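Local coordinates for protein phosphoglycerate kinase (PDB 4NG4) that catalyses the reversible transfer of a phosphoryl group from ATP to 3-phosphoglycerate, a glycolytic step that in cells yields ATP from 1,3-bisphosphoglycerate, at residues G72-G77 with C120-F125. Sequence-based numbering, arbitrary orientation.
Sequences GRPEEG and CENVRF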
ATOM      1  N   GLY A  72      -9.857   3.849 -13.924  1.00 21.45           N
ATOM      2  CA  GLY A  72      -8.838   4.120 -14.917  1.00 21.68           C
ATOM      3  C   GLY A  72      -8.311   5.550 -14.913  1.00 20.86           C
ATOM      4  O   GLY A  72      -8.326   6.243 -13.886  1.00 20.09           O
ATOM      5  N   ARG A  73      -7.828   5.979 -16.076  1.00 21.23           N
ATOM      6  CA  ARG A  73      -7.389   7.343 -16.301  1.00 20.98           C
ATOM      7  C   ARG A  73      -8.006   7.874 -17.596  1.00 21.74           C
ATOM      8  O   ARG A  73      -7.410   7.753 -18.677  1.00 22.33           O
ATOM      9  CB  ARG A  73      -5.875   7.385 -16.375  1.00 21.75           C
ATOM     10  CG  ARG A  73      -5.200   6.997 -15.070  1.00 22.14           C
ATOM     11  CD  ARG A  73      -3.692   7.006 -15.176  1.00 24.25           C
ATOM     12  NE  ARG A  73      -3.074   6.419 -13.993  1.00 25.08           N
ATOM     13  CZ  ARG A  73      -2.946   7.028 -12.813  1.00 24.98           C
ATOM     14  NH1 ARG A  73      -3.386   8.261 -12.624  1.00 25.32           N
ATOM     15  NH2 ARG A  73      -2.365   6.403 -11.807  1.00 25.59           N
ATOM     16  N   PRO A  74      -9.222   8.440 -17.499  1.00 21.65           N
ATOM     17  CA  PRO A  74      -9.875   9.064 -18.639  1.00 22.78           C
ATOM     18  C   PRO A  74      -9.353  10.477 -18.884  1.00 23.50           C
ATOM     19  O   PRO A  74      -8.641  11.017 -18.036  1.00 22.99           O
ATOM     20  CB  PRO A  74     -11.332   9.112 -18.200  1.00 22.80           C
ATOM     21  CG  PRO A  74     -11.246   9.299 -16.745  1.00 21.67           C
ATOM     22  CD  PRO A  74     -10.086   8.473 -16.305  1.00 21.08           C
ATOM     23  N   GLU A  75      -9.697  11.057 -20.038  1.00 25.01           N
ATOM     24  CA  GLU A  75      -9.407  12.466 -20.339  1.00 26.22           C
ATOM     25  C   GLU A  75     -10.489  13.327 -19.678  1.00 26.35           C
ATOM     26  O   GLU A  75     -11.685  13.195 -19.978  1.00 26.77           O
ATOM     27  CB  GLU A  75      -9.359  12.710 -21.860  1.00 28.28           C
ATOM     28  CG  GLU A  75      -9.293  14.192 -22.282  1.00 31.01           C
ATOM     29  CD  GLU A  75      -9.237  14.401 -23.782  1.00 34.22           C
ATOM     30  OE1 GLU A  75      -8.617  13.576 -24.483  1.00 36.42           O
ATOM     31  OE2 GLU A  75      -9.805  15.404 -24.268  1.00 35.60           O
ATOM     32  N   GLU A  76     -10.076  14.192 -18.757  1.00 26.30           N
ATOM     33  CA  GLU A  76     -11.033  15.036 -18.048  1.00 26.69           C
ATOM     34  C   GLU A  76     -11.898  15.812 -19.037  1.00 28.66           C
ATOM     35  O   GLU A  76     -11.400  16.556 -19.880  1.00 29.66           O
ATOM     36  CB  GLU A  76     -10.337  15.970 -17.058  1.00 26.84           C
ATOM     37  CG  GLU A  76     -10.115  15.308 -15.734  1.00 25.22           C
ATOM     38  CD  GLU A  76      -9.258  16.113 -14.766  1.00 25.78           C
ATOM     39  OE1 GLU A  76      -8.893  15.547 -13.713  1.00 23.20           O
ATOM     40  OE2 GLU A  76      -8.959  17.292 -15.054  1.00 28.20           O
ATOM     41  N   GLY A  77     -13.206  15.588 -18.929  1.00 29.02           N
ATOM     42  CA  GLY A  77     -14.198  16.247 -19.767  1.00 31.42           C
ATOM     43  C   GLY A  77     -14.629  15.414 -20.947  1.00 31.74           C
ATOM     44  O   GLY A  77     -15.531  15.808 -21.660  1.00 34.00           O
ATOM     45  N   CYS A 120     -22.352   7.485  -8.560  1.00 36.50           N
ATOM     46  CA  CYS A 120     -21.978   8.578  -9.443  1.00 35.56           C
ATOM     47  C   CYS A 120     -20.976   8.071 -10.480  1.00 33.40           C
ATOM     48  O   CYS A 120     -20.125   7.206 -10.175  1.00 32.04           O
ATOM     49  CB  CYS A 120     -21.359   9.727  -8.638  1.00 35.02           C
ATOM     50  SG  CYS A 120     -22.483  10.502  -7.419  1.00 38.91           S
ATOM     51  N   GLU A 121     -21.067   8.628 -11.690  1.00 33.11           N
ATOM     52  CA  GLU A 121     -20.180   8.241 -12.771  1.00 31.24           C
ATOM     53  C   GLU A 121     -18.734   8.678 -12.458  1.00 28.95           C
ATOM     54  O   GLU A 121     -18.522   9.712 -11.822  1.00 29.03           O
ATOM     55  CB  GLU A 121     -20.673   8.843 -14.083  1.00 32.09           C
ATOM     56  CG  GLU A 121     -19.852   8.497 -15.313  1.00 31.00           C
ATOM     57  CD  GLU A 121     -19.593   7.013 -15.479  1.00 30.63           C
ATOM     58  OE1 GLU A 121     -18.850   6.432 -14.651  1.00 28.81           O
ATOM     59  OE2 GLU A 121     -20.100   6.430 -16.463  1.00 31.73           O
ATOM     60  N   ASN A 122     -17.767   7.853 -12.875  1.00 27.33           N
ATOM     61  CA  ASN A 122     -16.322   8.130 -12.764  1.00 25.24           C
ATOM     62  C   ASN A 122     -15.996   9.610 -12.477  1.00 24.85           C
ATOM     63  O   ASN A 122     -16.270  10.495 -13.284  1.00 25.54           O
ATOM     64  CB  ASN A 122     -15.634   7.667 -14.062  1.00 24.80           C
ATOM     65  CG  ASN A 122     -14.137   7.552 -13.937  1.00 23.13           C
ATOM     66  OD1 ASN A 122     -13.527   8.010 -12.962  1.00 21.27           O
ATOM     67  ND2 ASN A 122     -13.527   6.940 -14.941  1.00 21.84           N
ATOM     68  N   VAL A 123     -15.420   9.868 -11.312  1.00 24.26           N
ATOM     69  CA  VAL A 123     -15.134  11.231 -10.871  1.00 24.54           C
ATOM     70  C   VAL A 123     -14.038  11.883 -11.670  1.00 24.07           C
ATOM     71  O   VAL A 123     -13.906  13.095 -11.654  1.00 25.32           O
ATOM     72  CB  VAL A 123     -14.645  11.256  -9.430  1.00 24.59           C
ATOM     73  CG1 VAL A 123     -15.765  10.898  -8.499  1.00 25.98           C
ATOM     74  CG2 VAL A 123     -13.447  10.325  -9.256  1.00 22.55           C
ATOM     75  N   ARG A 124     -13.215  11.063 -12.317  1.00 23.15           N
ATOM     76  CA  ARG A 124     -12.110  11.545 -13.135  1.00 22.54           C
ATOM     77  C   ARG A 124     -12.524  12.060 -14.518  1.00 23.07           C
ATOM     78  O   ARG A 124     -11.673  12.500 -15.286  1.00 22.86           O
ATOM     79  CB  ARG A 124     -11.070  10.443 -13.273  1.00 21.61           C
ATOM     80  CG  ARG A 124     -10.379  10.125 -11.967  1.00 21.05           C
ATOM     81  CD  ARG A 124      -9.150   9.272 -12.186  1.00 20.48           C
ATOM     82  NE  ARG A 124      -8.432   9.083 -10.940  1.00 21.07           N
ATOM     83  CZ  ARG A 124      -7.450   8.209 -10.756  1.00 21.47           C
ATOM     84  NH1 ARG A 124      -7.042   7.404 -11.738  1.00 22.89           N
ATOM     85  NH2 ARG A 124      -6.874   8.134  -9.577  1.00 21.20           N
ATOM     86  N   PHE A 125     -13.819  11.999 -14.830  1.00 23.96           N
ATOM     87  CA  PHE A 125     -14.342  12.640 -16.030  1.00 25.42           C
ATOM     88  C   PHE A 125     -14.409  14.141 -15.853  1.00 26.97           C
ATOM     89  O   PHE A 125     -14.252  14.877 -16.828  1.00 28.30           O
ATOM     90  CB  PHE A 125     -15.730  12.126 -16.397  1.00 26.35           C
ATOM     91  CG  PHE A 125     -15.738  10.759 -17.031  1.00 26.21           C
ATOM     92  CD1 PHE A 125     -14.882  10.443 -18.090  1.00 26.17           C
ATOM     93  CD2 PHE A 125     -16.639   9.800 -16.601  1.00 26.25           C
ATOM     94  CE1 PHE A 125     -14.907   9.178 -18.689  1.00 26.23           C
ATOM     95  CE2 PHE A 125     -16.671   8.539 -17.187  1.00 26.79           C
ATOM     96  CZ  PHE A 125     -15.805   8.230 -18.241  1.00 26.82           C
TER
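The predicted 3-phosphoglycerate site of phosphoglycerate kinase is lined in part by two loops that meet here, bringing R124 up to G72 and R73. The loops follow neighbouring parallel strands, 64-69 and 117-120, of the N-terminal domain's Rossmann-like sheet. NH1 of R124 donates to the carbonyl O of G72 at 2.8 Å, with an N-H...O angle of 138°. The oxygen lies near the guanidinium edge, tilted from its plane. The R124 chain, extended from CG to NE, carries the guanidinium out toward G72. NH1 of R124 and NH1 of R73, like charges, are 3.9 Å apart. NH1 of R124 sits over one face of the R73 guanidinium, and the two planes are 23° apart. Such a cluster of positive charge, with R157 nearby, is consistent with binding an anionic substrate. N34, another predicted substrate residue, accepts from G72 N through OD1.

P74 packs between R124 and F125. Its CG and CD lie against CB of R124, both at 3.7 Å, and its CB approaches CE1 of F125 at 3.6 Å. Its CG also meets ND2 of N122 tip to tip. N122 forms an Asx turn: OD1 accepts from R124 N at 3.1 Å, with the donor above the carbonyl plane. ND2 of N122 lies above one face of the F125 ring, toward its rim, and donates to the carbonyls of L71 and F83, so both ends of this buried amide are used.

Farther along, CG of E76 rests on R124 O, while its carboxylate accepts from the backbone N of G128 and N130.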